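Local structure of AT5G66160 protein (Arabidopsis thaliana, 7BVW) at residues 9-14 against 61-66; 15-20 against 25-30; 30-35 against 69-74; 45-50 against 56-61. The protein is involved in sorting proteins to the storage vacuole, probably as a receptor for their C-terminal signals, and carries the zinc-binding RING-H2 domain, an E3 ligase, described here. One frame throughout, in Å; residues are numbered along the deposited sequence.

Interaction 1: residues 9-14 against 61-66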
loop_
_atom_site.group_PDB
_atom_site.type_symbol
_atom_site.label_atom_id
_atom_site.label_comp_id
_atom_site.label_asym_id
_atom_site.label_seq_id
_atom_site.Cartn_x
_atom_site.Cartn_y
_atom_site.Cartn_z
ATOM N N LYS A 9 -9.543 0.883 10.515
ATOM C CA LYS A 9 -10.634 0.047 10.026
ATOM C C LYS A 9 -10.920 0.309 8.553
ATOM O O LYS A 9 -11.369 -0.594 7.837
ATOM C CB LYS A 9 -11.892 0.282 10.860
ATOM N N LEU A 10 -10.663 1.531 8.084
ATOM C CA LEU A 10 -10.821 1.840 6.668
ATOM C C LEU A 10 -9.637 1.333 5.857
ATOM O O LEU A 10 -9.816 0.753 4.780
ATOM C CB LEU A 10 -10.993 3.346 6.477
ATOM C CG LEU A 10 -12.342 3.796 5.916
ATOM C CD1 LEU A 10 -13.465 3.411 6.859
ATOM C CD2 LEU A 10 -12.341 5.293 5.666
ATOM N N VAL A 11 -8.417 1.543 6.362
ATOM C CA VAL A 11 -7.220 1.108 5.647
ATOM C C VAL A 11 -7.231 -0.399 5.432
ATOM O O VAL A 11 -6.755 -0.892 4.401
ATOM C CB VAL A 11 -5.957 1.558 6.409
ATOM C CG1 VAL A 11 -4.693 1.122 5.674
ATOM C CG2 VAL A 11 -5.971 3.062 6.603
ATOM N N HIS A 12 -7.790 -1.150 6.380
ATOM C CA HIS A 12 -7.799 -2.605 6.320
ATOM C C HIS A 12 -8.775 -3.161 5.288
ATOM O O HIS A 12 -8.784 -4.378 5.069
ATOM C CB HIS A 12 -8.115 -3.177 7.706
ATOM C CG HIS A 12 -7.079 -2.858 8.740
ATOM N ND1 HIS A 12 -7.302 -2.998 10.093
ATOM C CD2 HIS A 12 -5.812 -2.399 8.614
ATOM C CE1 HIS A 12 -6.217 -2.641 10.756
ATOM N NE2 HIS A 12 -5.297 -2.274 9.881
ATOM N N THR A 13 -9.585 -2.317 4.649
ATOM C CA THR A 13 -10.457 -2.769 3.574
ATOM C C THR A 13 -9.828 -2.608 2.196
ATOM O O THR A 13 -10.405 -3.082 1.210
ATOM C CB THR A 13 -11.792 -2.013 3.605
ATOM O OG1 THR A 13 -11.563 -0.623 3.334
ATOM C CG2 THR A 13 -12.463 -2.160 4.963
ATOM N N LEU A 14 -8.672 -1.951 2.109
ATOM C CA LEU A 14 -7.982 -1.802 0.838
ATOM C C LEU A 14 -7.642 -3.173 0.256
ATOM O O LEU A 14 -7.415 -4.135 0.998
ATOM C CB LEU A 14 -6.710 -0.978 1.018
ATOM C CG LEU A 14 -6.876 0.542 1.039
ATOM C CD1 LEU A 14 -5.602 1.202 1.532
ATOM C CD2 LEU A 14 -7.234 1.059 -0.349
ATOM N N TRP A 61 2.099 3.444 7.254
ATOM C CA TRP A 61 2.193 4.798 6.715
ATOM C C TRP A 61 0.849 5.512 6.773
ATOM O O TRP A 61 0.768 6.675 7.179
ATOM C CB TRP A 61 2.712 4.758 5.277
ATOM C CG TRP A 61 2.664 6.095 4.606
ATOM C CD1 TRP A 61 1.737 6.529 3.703
ATOM C CD2 TRP A 61 3.577 7.182 4.796
ATOM N NE1 TRP A 61 2.019 7.816 3.314
ATOM C CE2 TRP A 61 3.145 8.239 3.969
ATOM C CE3 TRP A 61 4.719 7.362 5.580
ATOM C CZ2 TRP A 61 3.814 9.459 3.905
ATOM C CZ3 TRP A 61 5.382 8.573 5.516
ATOM C CH2 TRP A 61 4.927 9.607 4.685
ATOM N N LEU A 62 -0.220 4.827 6.372
ATOM C CA LEU A 62 -1.520 5.477 6.252
ATOM C C LEU A 62 -2.195 5.699 7.600
ATOM O O LEU A 62 -3.005 6.624 7.731
ATOM C CB LEU A 62 -2.436 4.656 5.339
ATOM C CG LEU A 62 -2.072 4.621 3.851
ATOM C CD1 LEU A 62 -3.112 3.843 3.052
ATOM C CD2 LEU A 62 -1.925 6.036 3.313
ATOM N N THR A 63 -1.893 4.877 8.606
ATOM C CA THR A 63 -2.548 5.015 9.902
ATOM C C THR A 63 -1.778 5.906 10.868
ATOM O O THR A 63 -2.377 6.468 11.792
ATOM C CB THR A 63 -2.755 3.640 10.549
ATOM O OG1 THR A 63 -1.493 2.980 10.702
ATOM C CG2 THR A 63 -3.670 2.780 9.691
ATOM N N LYS A 64 -0.469 6.054 10.675
ATOM C CA LYS A 64 0.364 6.783 11.620
ATOM C C LYS A 64 1.005 8.042 11.056
ATOM O O LYS A 64 1.205 9.000 11.807
ATOM C CB LYS A 64 1.470 5.868 12.164
ATOM C CG LYS A 64 0.960 4.677 12.965
ATOM C CD LYS A 64 2.109 3.831 13.495
ATOM C CE LYS A 64 1.593 2.593 14.216
ATOM N NZ LYS A 64 2.707 1.747 14.727
ATOM N N TRP A 65 1.320 8.081 9.765
ATOM C CA TRP A 65 2.177 9.136 9.237
ATOM C C TRP A 65 1.514 10.022 8.195
ATOM O O TRP A 65 1.723 11.238 8.215
ATOM C CB TRP A 65 3.455 8.521 8.646
ATOM C CG TRP A 65 4.304 7.827 9.669
ATOM C CD1 TRP A 65 4.235 6.514 10.038
ATOM C CD2 TRP A 65 5.346 8.413 10.462
ATOM N NE1 TRP A 65 5.172 6.247 11.008
ATOM C CE2 TRP A 65 5.867 7.394 11.285
ATOM C CE3 TRP A 65 5.892 9.699 10.553
ATOM C CZ2 TRP A 65 6.904 7.621 12.185
ATOM C CZ3 TRP A 65 6.924 9.921 11.446
ATOM C CH2 TRP A 65 7.420 8.887 12.249
ATOM N N GLY A 66 0.721 9.464 7.278
ATOM C CA GLY A 66 0.172 10.271 6.207
ATOM C C GLY A 66 -1.200 9.815 5.756
ATOM O O GLY A 66 -1.740 8.809 6.224
#

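Interaction 2: residues 15-20 against 25-30. With ZN (zinc ion), chain E.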
loop_
_atom_site.group_PDB
_atom_site.type_symbol
_atom_site.label_atom_id
_atom_site.label_comp_id
_atom_site.label_asym_id
_atom_site.label_seq_id
_atom_site.Cartn_x
_atom_site.Cartn_y
_atom_site.Cartn_z
ATOM N N PRO A 15 -7.606 -3.294 -1.071
ATOM C CA PRO A 15 -7.303 -4.592 -1.684
ATOM C C PRO A 15 -5.911 -5.076 -1.307
ATOM O O PRO A 15 -4.957 -4.298 -1.236
ATOM C CB PRO A 15 -7.410 -4.308 -3.187
ATOM C CG PRO A 15 -8.251 -3.077 -3.285
ATOM C CD PRO A 15 -7.901 -2.263 -2.080
ATOM N N CYS A 16 -5.805 -6.380 -1.061
ATOM C CA CYS A 16 -4.539 -7.002 -0.713
ATOM C C CYS A 16 -4.388 -8.305 -1.485
ATOM O O CYS A 16 -5.376 -8.951 -1.843
ATOM C CB CYS A 16 -4.430 -7.271 0.795
ATOM S SG CYS A 16 -5.540 -8.553 1.418
ATOM N N PHE A 17 -3.137 -8.686 -1.731
ATOM C CA PHE A 17 -2.836 -9.872 -2.519
ATOM C C PHE A 17 -1.459 -10.391 -2.127
ATOM O O PHE A 17 -0.681 -9.708 -1.456
ATOM C CB PHE A 17 -2.917 -9.573 -4.022
ATOM C CG PHE A 17 -2.014 -8.459 -4.475
ATOM C CD1 PHE A 17 -2.392 -7.133 -4.330
ATOM C CD2 PHE A 17 -0.793 -8.740 -5.062
ATOM C CE1 PHE A 17 -1.564 -6.110 -4.751
ATOM C CE2 PHE A 17 0.037 -7.722 -5.487
ATOM C CZ PHE A 17 -0.346 -6.405 -5.330
ATOM N N THR A 18 -1.169 -11.619 -2.553
ATOM C CA THR A 18 0.090 -12.286 -2.249
ATOM C C THR A 18 1.038 -12.178 -3.438
ATOM O O THR A 18 0.620 -12.316 -4.591
ATOM C CB THR A 18 -0.150 -13.760 -1.898
ATOM O OG1 THR A 18 -0.971 -13.854 -0.727
ATOM C CG2 THR A 18 1.165 -14.477 -1.641
ATOM N N PHE A 19 2.315 -11.922 -3.152
ATOM C CA PHE A 19 3.327 -11.794 -4.200
ATOM C C PHE A 19 3.661 -13.179 -4.743
ATOM O O PHE A 19 4.453 -13.918 -4.156
ATOM C CB PHE A 19 4.572 -11.098 -3.662
ATOM C CG PHE A 19 5.566 -10.724 -4.730
ATOM C CD1 PHE A 19 5.442 -9.531 -5.427
ATOM C CD2 PHE A 19 6.621 -11.567 -5.040
ATOM C CE1 PHE A 19 6.353 -9.187 -6.411
ATOM C CE2 PHE A 19 7.534 -11.227 -6.020
ATOM C CZ PHE A 19 7.402 -10.036 -6.706
ATOM N N THR A 20 3.054 -13.535 -5.869
ATOM C CA THR A 20 3.305 -14.796 -6.553
ATOM C C THR A 20 3.706 -14.517 -8.000
ATOM O O THR A 20 3.921 -13.366 -8.394
ATOM C CB THR A 20 2.074 -15.704 -6.491
ATOM O OG1 THR A 20 0.930 -14.992 -6.980
ATOM C CG2 THR A 20 1.814 -16.150 -5.060
ATOM N N HIS A 25 4.840 -9.298 -11.952
ATOM C CA HIS A 25 5.131 -8.222 -12.889
ATOM C C HIS A 25 4.004 -7.203 -13.001
ATOM O O HIS A 25 4.052 -6.337 -13.879
ATOM C CB HIS A 25 5.464 -8.812 -14.259
ATOM C CG HIS A 25 6.642 -9.736 -14.236
ATOM N ND1 HIS A 25 7.932 -9.289 -14.042
ATOM C CD2 HIS A 25 6.724 -11.081 -14.362
ATOM C CE1 HIS A 25 8.759 -10.319 -14.060
ATOM N NE2 HIS A 25 8.053 -11.418 -14.254
ATOM N N LYS A 26 2.995 -7.289 -12.137
ATOM C CA LYS A 26 2.037 -6.205 -11.958
ATOM C C LYS A 26 2.430 -5.303 -10.796
ATOM O O LYS A 26 2.337 -4.076 -10.902
ATOM C CB LYS A 26 0.631 -6.763 -11.716
ATOM C CG LYS A 26 0.189 -7.835 -12.696
ATOM C CD LYS A 26 -1.107 -8.485 -12.235
ATOM C CE LYS A 26 -1.484 -9.669 -13.114
ATOM N NZ LYS A 26 -2.682 -10.395 -12.597
ATOM N N ALA A 27 2.870 -5.899 -9.686
ATOM C CA ALA A 27 3.176 -5.133 -8.485
ATOM C C ALA A 27 4.540 -4.460 -8.555
ATOM O O ALA A 27 4.754 -3.436 -7.900
ATOM C CB ALA A 27 3.107 -6.037 -7.254
ATOM N N GLY A 28 5.463 -5.009 -9.328
ATOM C CA GLY A 28 6.821 -4.508 -9.358
ATOM C C GLY A 28 7.751 -5.358 -8.512
ATOM O O GLY A 28 7.404 -6.440 -8.025
ATOM N N GLU A 29 8.960 -4.834 -8.323
ATOM C CA GLU A 29 10.039 -5.594 -7.704
ATOM C C GLU A 29 10.306 -5.219 -6.253
ATOM O O GLU A 29 10.756 -6.074 -5.483
ATOM C CB GLU A 29 11.336 -5.411 -8.502
ATOM C CG GLU A 29 11.179 -5.590 -10.006
ATOM C CD GLU A 29 10.927 -7.029 -10.394
ATOM O OE1 GLU A 29 11.347 -7.927 -9.635
ATOM O OE2 GLU A 29 10.306 -7.265 -11.454
ATOM N N THR A 30 10.046 -3.975 -5.856
ATOM C CA THR A 30 10.531 -3.474 -4.580
ATOM C C THR A 30 9.474 -2.615 -3.903
ATOM O O THR A 30 8.750 -1.868 -4.566
ATOM C CB THR A 30 11.820 -2.659 -4.776
ATOM O OG1 THR A 30 12.756 -3.425 -5.545
ATOM C CG2 THR A 30 12.453 -2.300 -3.442
HETATM ZN ZN ZN E . 11.282 -9.623 -10.704
#

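Interaction 3: residues 30-35 against 69-74. With ZN (zinc ion), chain C; ZN (zinc ion), chain D.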
loop_
_atom_site.group_PDB
_atom_site.type_symbol
_atom_site.label_atom_id
_atom_site.label_comp_id
_atom_site.label_asym_id
_atom_site.label_seq_id
_atom_site.Cartn_x
_atom_site.Cartn_y
_atom_site.Cartn_z
ATOM N N THR A 30 10.046 -3.975 -5.856
ATOM C CA THR A 30 10.531 -3.474 -4.580
ATOM C C THR A 30 9.474 -2.615 -3.903
ATOM O O THR A 30 8.750 -1.868 -4.566
ATOM C CB THR A 30 11.820 -2.659 -4.776
ATOM O OG1 THR A 30 12.756 -3.425 -5.545
ATOM C CG2 THR A 30 12.453 -2.300 -3.442
ATOM N N CYS A 31 9.389 -2.731 -2.581
ATOM C CA CYS A 31 8.540 -1.856 -1.781
ATOM C C CYS A 31 9.266 -0.539 -1.531
ATOM O O CYS A 31 10.370 -0.529 -0.979
ATOM C CB CYS A 31 8.175 -2.529 -0.460
ATOM S SG CYS A 31 7.208 -1.490 0.647
ATOM N N ALA A 32 8.643 0.574 -1.931
ATOM C CA ALA A 32 9.278 1.880 -1.791
ATOM C C ALA A 32 9.362 2.343 -0.342
ATOM O O ALA A 32 10.157 3.238 -0.036
ATOM C CB ALA A 32 8.524 2.922 -2.619
ATOM N N ILE A 33 8.570 1.754 0.554
ATOM C CA ILE A 33 8.532 2.218 1.937
ATOM C C ILE A 33 9.705 1.661 2.736
ATOM O O ILE A 33 10.285 2.359 3.575
ATOM C CB ILE A 33 7.176 1.854 2.570
ATOM C CG1 ILE A 33 6.046 2.615 1.870
ATOM C CG2 ILE A 33 7.173 2.153 4.059
ATOM C CD1 ILE A 33 4.682 2.394 2.485
ATOM N N CYS A 34 10.081 0.405 2.490
ATOM C CA CYS A 34 11.174 -0.227 3.216
ATOM C C CYS A 34 12.381 -0.546 2.343
ATOM O O CYS A 34 13.420 -0.943 2.883
ATOM C CB CYS A 34 10.690 -1.517 3.897
ATOM S SG CYS A 34 10.267 -2.852 2.762
ATOM N N LEU A 35 12.269 -0.386 1.023
ATOM C CA LEU A 35 13.330 -0.580 0.032
ATOM C C LEU A 35 13.735 -2.039 -0.141
ATOM O O LEU A 35 14.712 -2.320 -0.846
ATOM C CB LEU A 35 14.575 0.257 0.348
ATOM C CG LEU A 35 14.386 1.771 0.454
ATOM C CD1 LEU A 35 15.745 2.472 0.429
ATOM C CD2 LEU A 35 13.477 2.299 -0.650
ATOM N N CYS A 69 -0.551 8.523 -0.888
ATOM C CA CYS A 69 0.425 7.547 -1.352
ATOM C C CYS A 69 1.836 8.093 -1.149
ATOM O O CYS A 69 2.132 9.209 -1.579
ATOM C CB CYS A 69 0.191 7.229 -2.827
ATOM S SG CYS A 69 1.501 6.237 -3.577
ATOM N N PRO A 70 2.734 7.338 -0.495
ATOM C CA PRO A 70 4.098 7.845 -0.271
ATOM C C PRO A 70 4.955 7.924 -1.528
ATOM O O PRO A 70 6.096 8.396 -1.445
ATOM C CB PRO A 70 4.678 6.833 0.729
ATOM C CG PRO A 70 3.888 5.588 0.505
ATOM C CD PRO A 70 2.505 6.036 0.145
ATOM N N VAL A 71 4.455 7.494 -2.688
ATOM C CA VAL A 71 5.230 7.551 -3.923
ATOM C C VAL A 71 4.783 8.738 -4.765
ATOM O O VAL A 71 5.600 9.587 -5.140
ATOM C CB VAL A 71 5.106 6.240 -4.718
ATOM C CG1 VAL A 71 5.816 6.370 -6.059
ATOM C CG2 VAL A 71 5.674 5.080 -3.912
ATOM N N CYS A 72 3.487 8.810 -5.068
ATOM C CA CYS A 72 2.956 9.844 -5.947
ATOM C C CYS A 72 2.119 10.885 -5.215
ATOM O O CYS A 72 1.620 11.817 -5.857
ATOM C CB CYS A 72 2.123 9.209 -7.067
ATOM S SG CYS A 72 0.521 8.562 -6.545
ATOM N N LYS A 73 1.947 10.747 -3.898
ATOM C CA LYS A 73 1.250 11.720 -3.054
ATOM C C LYS A 73 -0.220 11.887 -3.430
ATOM O O LYS A 73 -0.828 12.918 -3.125
ATOM C CB LYS A 73 1.963 13.079 -3.064
ATOM C CG LYS A 73 3.306 13.065 -2.339
ATOM N N HIS A 74 -0.809 10.886 -4.079
ATOM C CA HIS A 74 -2.245 10.889 -4.326
ATOM C C HIS A 74 -2.996 10.865 -3.001
ATOM O O HIS A 74 -2.855 9.926 -2.215
ATOM C CB HIS A 74 -2.634 9.687 -5.186
ATOM C CG HIS A 74 -4.099 9.376 -5.167
ATOM N ND1 HIS A 74 -5.000 9.976 -6.020
ATOM C CD2 HIS A 74 -4.818 8.524 -4.398
ATOM C CE1 HIS A 74 -6.211 9.505 -5.778
ATOM N NE2 HIS A 74 -6.128 8.624 -4.798
HETATM ZN ZN ZN C . 7.908 -2.718 2.600
HETATM ZN ZN ZN D . 0.653 6.376 -5.747
#

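Interaction 4: residues 45-50 against 56-61. With ZN (zinc ion), chain D; ZN (zinc ion), chain C.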
loop_
_atom_site.group_PDB
_atom_site.type_symbol
_atom_site.label_atom_id
_atom_site.label_comp_id
_atom_site.label_asym_id
_atom_site.label_seq_id
_atom_site.Cartn_x
_atom_site.Cartn_y
_atom_site.Cartn_z
ATOM N N ARG A 45 -0.448 -4.719 -0.539
ATOM C CA ARG A 45 -1.675 -3.952 -0.682
ATOM C C ARG A 45 -1.563 -3.029 -1.884
ATOM O O ARG A 45 -0.465 -2.618 -2.273
ATOM C CB ARG A 45 -1.985 -3.122 0.569
ATOM C CG ARG A 45 -2.830 -3.833 1.612
ATOM C CD ARG A 45 -3.633 -2.828 2.427
ATOM N NE ARG A 45 -3.817 -3.248 3.814
ATOM C CZ ARG A 45 -4.711 -4.145 4.216
ATOM N NH1 ARG A 45 -5.505 -4.735 3.333
ATOM N NH2 ARG A 45 -4.804 -4.461 5.501
ATOM N N LEU A 46 -2.712 -2.704 -2.466
ATOM C CA LEU A 46 -2.788 -1.839 -3.633
ATOM C C LEU A 46 -3.561 -0.575 -3.289
ATOM O O LEU A 46 -4.637 -0.644 -2.684
ATOM C CB LEU A 46 -3.458 -2.557 -4.807
ATOM C CG LEU A 46 -3.505 -1.753 -6.103
ATOM C CD1 LEU A 46 -2.096 -1.512 -6.619
ATOM C CD2 LEU A 46 -4.361 -2.456 -7.149
ATOM N N LEU A 47 -3.010 0.570 -3.671
ATOM C CA LEU A 47 -3.651 1.868 -3.546
ATOM C C LEU A 47 -4.342 2.239 -4.850
ATOM O O LEU A 47 -3.962 1.762 -5.922
ATOM C CB LEU A 47 -2.617 2.937 -3.173
ATOM C CG LEU A 47 -1.927 2.791 -1.811
ATOM C CD1 LEU A 47 -1.115 4.038 -1.475
ATOM C CD2 LEU A 47 -2.943 2.496 -0.710
ATOM N N PRO A 48 -5.367 3.095 -4.801
ATOM C CA PRO A 48 -6.108 3.420 -6.033
ATOM C C PRO A 48 -5.263 4.093 -7.099
ATOM O O PRO A 48 -5.640 4.053 -8.277
ATOM C CB PRO A 48 -7.227 4.346 -5.538
ATOM C CG PRO A 48 -6.732 4.886 -4.241
ATOM C CD PRO A 48 -5.935 3.774 -3.625
ATOM N N CYS A 49 -4.138 4.701 -6.732
ATOM C CA CYS A 49 -3.241 5.323 -7.698
ATOM C C CYS A 49 -2.386 4.311 -8.449
ATOM O O CYS A 49 -1.548 4.723 -9.261
ATOM C CB CYS A 49 -2.342 6.336 -6.990
ATOM S SG CYS A 49 -1.502 5.652 -5.548
ATOM N N GLN A 50 -2.576 3.013 -8.182
ATOM C CA GLN A 50 -1.936 1.881 -8.860
ATOM C C GLN A 50 -0.525 1.595 -8.356
ATOM O O GLN A 50 0.259 0.948 -9.057
ATOM C CB GLN A 50 -1.901 2.054 -10.385
ATOM C CG GLN A 50 -3.268 2.243 -11.027
ATOM C CD GLN A 50 -4.225 1.120 -10.694
ATOM O OE1 GLN A 50 -4.103 0.009 -11.208
ATOM N NE2 GLN A 50 -5.185 1.403 -9.821
ATOM N N ASN A 56 2.068 -4.520 5.532
ATOM C CA ASN A 56 2.428 -3.928 6.818
ATOM C C ASN A 56 3.041 -2.544 6.647
ATOM O O ASN A 56 2.863 -1.670 7.503
ATOM C CB ASN A 56 3.392 -4.846 7.568
ATOM C CG ASN A 56 2.686 -5.988 8.258
ATOM O OD1 ASN A 56 1.500 -5.901 8.569
ATOM N ND2 ASN A 56 3.417 -7.066 8.514
ATOM N N CYS A 57 3.770 -2.323 5.552
ATOM C CA CYS A 57 4.440 -1.041 5.357
ATOM C C CYS A 57 3.438 0.072 5.076
ATOM O O CYS A 57 3.487 1.137 5.703
ATOM C CB CYS A 57 5.459 -1.149 4.224
ATOM S SG CYS A 57 6.922 -2.109 4.652
ATOM N N ILE A 58 2.515 -0.154 4.137
ATOM C CA ILE A 58 1.568 0.894 3.771
ATOM C C ILE A 58 0.530 1.098 4.868
ATOM O O ILE A 58 0.058 2.224 5.079
ATOM C CB ILE A 58 0.915 0.579 2.409
ATOM C CG1 ILE A 58 0.091 1.772 1.915
ATOM C CG2 ILE A 58 0.057 -0.682 2.488
ATOM C CD1 ILE A 58 0.920 3.029 1.711
ATOM N N ASP A 59 0.162 0.031 5.586
ATOM C CA ASP A 59 -0.750 0.179 6.716
ATOM C C ASP A 59 -0.159 1.107 7.769
ATOM O O ASP A 59 -0.847 1.984 8.303
ATOM C CB ASP A 59 -1.070 -1.187 7.322
ATOM C CG ASP A 59 -2.042 -1.987 6.479
ATOM O OD1 ASP A 59 -2.398 -1.525 5.373
ATOM O OD2 ASP A 59 -2.456 -3.078 6.927
ATOM N N SER A 60 1.128 0.931 8.068
ATOM C CA SER A 60 1.799 1.801 9.027
ATOM C C SER A 60 1.810 3.242 8.541
ATOM O O SER A 60 1.559 4.173 9.315
ATOM C CB SER A 60 3.224 1.303 9.268
ATOM O OG SER A 60 4.031 2.327 9.821
ATOM N N TRP A 61 2.099 3.444 7.254
ATOM C CA TRP A 61 2.193 4.798 6.715
ATOM C C TRP A 61 0.849 5.512 6.773
ATOM O O TRP A 61 0.768 6.675 7.179
ATOM C CB TRP A 61 2.712 4.758 5.277
ATOM C CG TRP A 61 2.664 6.095 4.606
ATOM C CD1 TRP A 61 1.737 6.529 3.703
ATOM C CD2 TRP A 61 3.577 7.182 4.796
ATOM N NE1 TRP A 61 2.019 7.816 3.314
ATOM C CE2 TRP A 61 3.145 8.239 3.969
ATOM C CE3 TRP A 61 4.719 7.362 5.580
ATOM C CZ2 TRP A 61 3.814 9.459 3.905
ATOM C CZ3 TRP A 61 5.382 8.573 5.516
ATOM C CH2 TRP A 61 4.927 9.607 4.685
HETATM ZN ZN ZN D . 0.653 6.376 -5.747
HETATM ZN ZN ZN C . 7.908 -2.718 2.600
#

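Interaction 1: residues 9-14 against 61-66
Val11 lays its two methyl groups against the side of helix 55-65, overlapping the side chains of Leu62 and Thr63. Val11 CG2 does most of the touching: it lies 3.9 Å from Thr63 CG2 and 4.1 Å from Leu62 CB. The second branch follows a different route, with Val11 CG1 meeting Leu62 CD1 at 4.1 Å. With CG1 anti to the backbone N (chi1 -180°), both branches are turned to the helix, one for each neighbour. Leu14 comes in beside Val11, and its CD1 approaches Leu62 CD1 to 3.9 Å, the two leucines crossing at about a right angle.

Thr63 splits its roles. Its methyl faces Val11, while OG1 hydrogen-bonds to the carbonyl O of Asp59 one turn back, so the hydroxyl stays with its own helix. The contact itself is wholly apolar, with no hydrogen bond passing between 9-14 and 61-66.

Each segment is shaped from within. The type I turn from Val11 to Leu14 brings both aliphatic residues round to the helix, and Thr13 OG1 bonds Leu10 O at 2.7 Å, on a lone pair in the carbonyl plane; Thr13 N shares that oxygen. On the other side Trp61 O takes both Trp65 N and Gly66 N, the latter at 2.8 Å in a wider pi-type turn. Leu6 also touches Val11 and pairs with Leu62 through the backbone. The arrangement docks the N-terminal segment on the central helix of a RING finger, the helix that follows the small sheet in this fold.

Interaction 2: residues 15-20 against 25-30
A strand and a short helix, 16-18 and 21-27, meet here at the edge of the three-stranded sheet of this RING domain, close to an additional zinc ion. Phe17 and Ala27 make the apolar part of the contact: Ala27 CB sits in the plane of the Phe17 ring at its edge, 3.9 Å from Phe17 CE2 and almost as near CZ. Phe17 CG stands between the backbone N and the carbonyl carbon (chi1 57°), and this rotation carries the ring off the strand to the methyl group.

Phe19 approaches the turn after the helix. Its edge faces the backbone, with Phe19 CE1 3.4 Å from Gly28 O, the oxygen lying near the ring plane. Gly28 has a positive phi of 100°, where a side chain would run into the preceding carbonyl, and there the chain leaves the helix. Leu44 of the neighbouring strand touches Phe17, Phe19 and Ala27 alike, while Tyr38 and His24 bring their rings to Phe19.

One residue on, Glu29 OE1 binds zinc at 2.0 Å, its OE2 lying farther off at 2.7 Å; His24 NE2 is the other protein ligand. No hydrogen bond joins 15-20 to 25-30. The chemistry is therefore packing of ring edges, and the Gly28 oxygen faces the slightly positive C-H rim of Phe19, a weakly favourable approach that probably adds little beyond fit.

Interaction 3: residues 30-35 against 69-74
Ile33 leaves the first zinc loop of the RING finger and reaches for the second. From CB, the CG1 branch runs anti to the carbonyl carbon (chi1 -65°), which turns it toward the second loop. Ile33 CG1 comes to 3.9 Å from Pro70 CG, and Ile33 CD1 closes on the same ring carbon at 3.8 Å, the two side chains meeting at a slant. Beyond Pro70, the isoleucine also packs on Phe53, Cys57 and Ile58. Trp61 of helix 55-65 touches Pro70 as well, and an isoleucine, a proline and a tryptophan so grouped are consistent with the surface by which RING E3 ligases receive their E2 enzymes.

The second bridge is smaller: Ala32 CB rests against Val71 CG2 at 3.8 Å. Both contacts lie near the surface and are apolar.

The two loops are Cys-x-x-Cys knuckles of like construction. Cys31 and Cys34 hold one zinc, completed by His54 and Cys57; Cys69 and Cys72 hold the other, with Cys49 and His51. In each loop the backbone closes the turn, Leu35 N bonding Cys31 O and Lys73 N bonding Cys69 O. The sulfurs also accept hydrogen bonds from backbone N-H groups, which probably tempers the negative charge of the thiolates. Cys69 SG takes two: Val71 N at 3.3 Å and, almost straight with an angle of 173°, Cys72 N at 3.6 Å.

Interaction 4: residues 45-50 against 56-61
The guanidinium of Arg45 and the carboxylate of Asp59 lie nearly coplanar, 24° apart, and meet edge to edge, Asp59 lying in the guanidinium plane; Leu55 of the helix also touches the arginine. The grip is side-on. Arg45 NE bonds Asp59 OD1 at 2.7 Å, and Arg45 NH2 bonds Asp59 OD2 at 3.1 Å, each oxygen offering its syn lone pair; a weak third bond runs from NE to OD2. Two bonds in one plane fix the rotation of both groups, and a bend at chi3 (-147°) brings the NE edge round to the acid. The remaining nitrogen, NH1, makes a weak hydrogen bond to Leu14 O, so the arginine also reaches the N-terminal segment. A methionine in place of Arg45 would probably leave the Asp59 carboxylate without its charged mate and free to turn, with the tie to Leu14 lost as well.

Behind the salt bridge the contact is apolar. Arg45 CB rests on Ile58 CG2 at 3.7 Å, so the start of the arginine belongs to the core. Leu47 and Ile58 reach toward each other tip to tip, Leu47 CD1 meeting Ile58 CD1 at 3.9 Å. Phe53 touches both of these residues and Pro70 packs on Ile58.

Each segment also contributes a zinc ligand: Cys49 SG binds one ion at 2.3 Å, and Cys57 SG the other at 2.4 Å. Strand 43-46 and the helix pack at the centre of the chain beside the two zinc sites, whose ligand pairs interleave along the sequence, the cross-brace typical of a RING finger.

In the fold
The centre of interaction 4 lies about 1 Å from that of the chain, and the centres of interactions 1 and 3 each lie about 8 Å from its own. Interaction 1 shares helix 55-65 with it. Interaction 3 joins it through both zinc ions, since Cys49 and Cys57 each supply one further ligand to the sites of its loops. Interaction 2 lies farther out, about 18 Å centre to centre from interaction 1 and across the chain's centre from it, but is linked to interaction 4 by the sheet, where strands 16-18 and 43-46 are neighbours. Along the chain, interaction 1 encloses interactions 2 and 4, crosses interaction 3, and so wraps the N-terminal segment onto the zinc-braced RING.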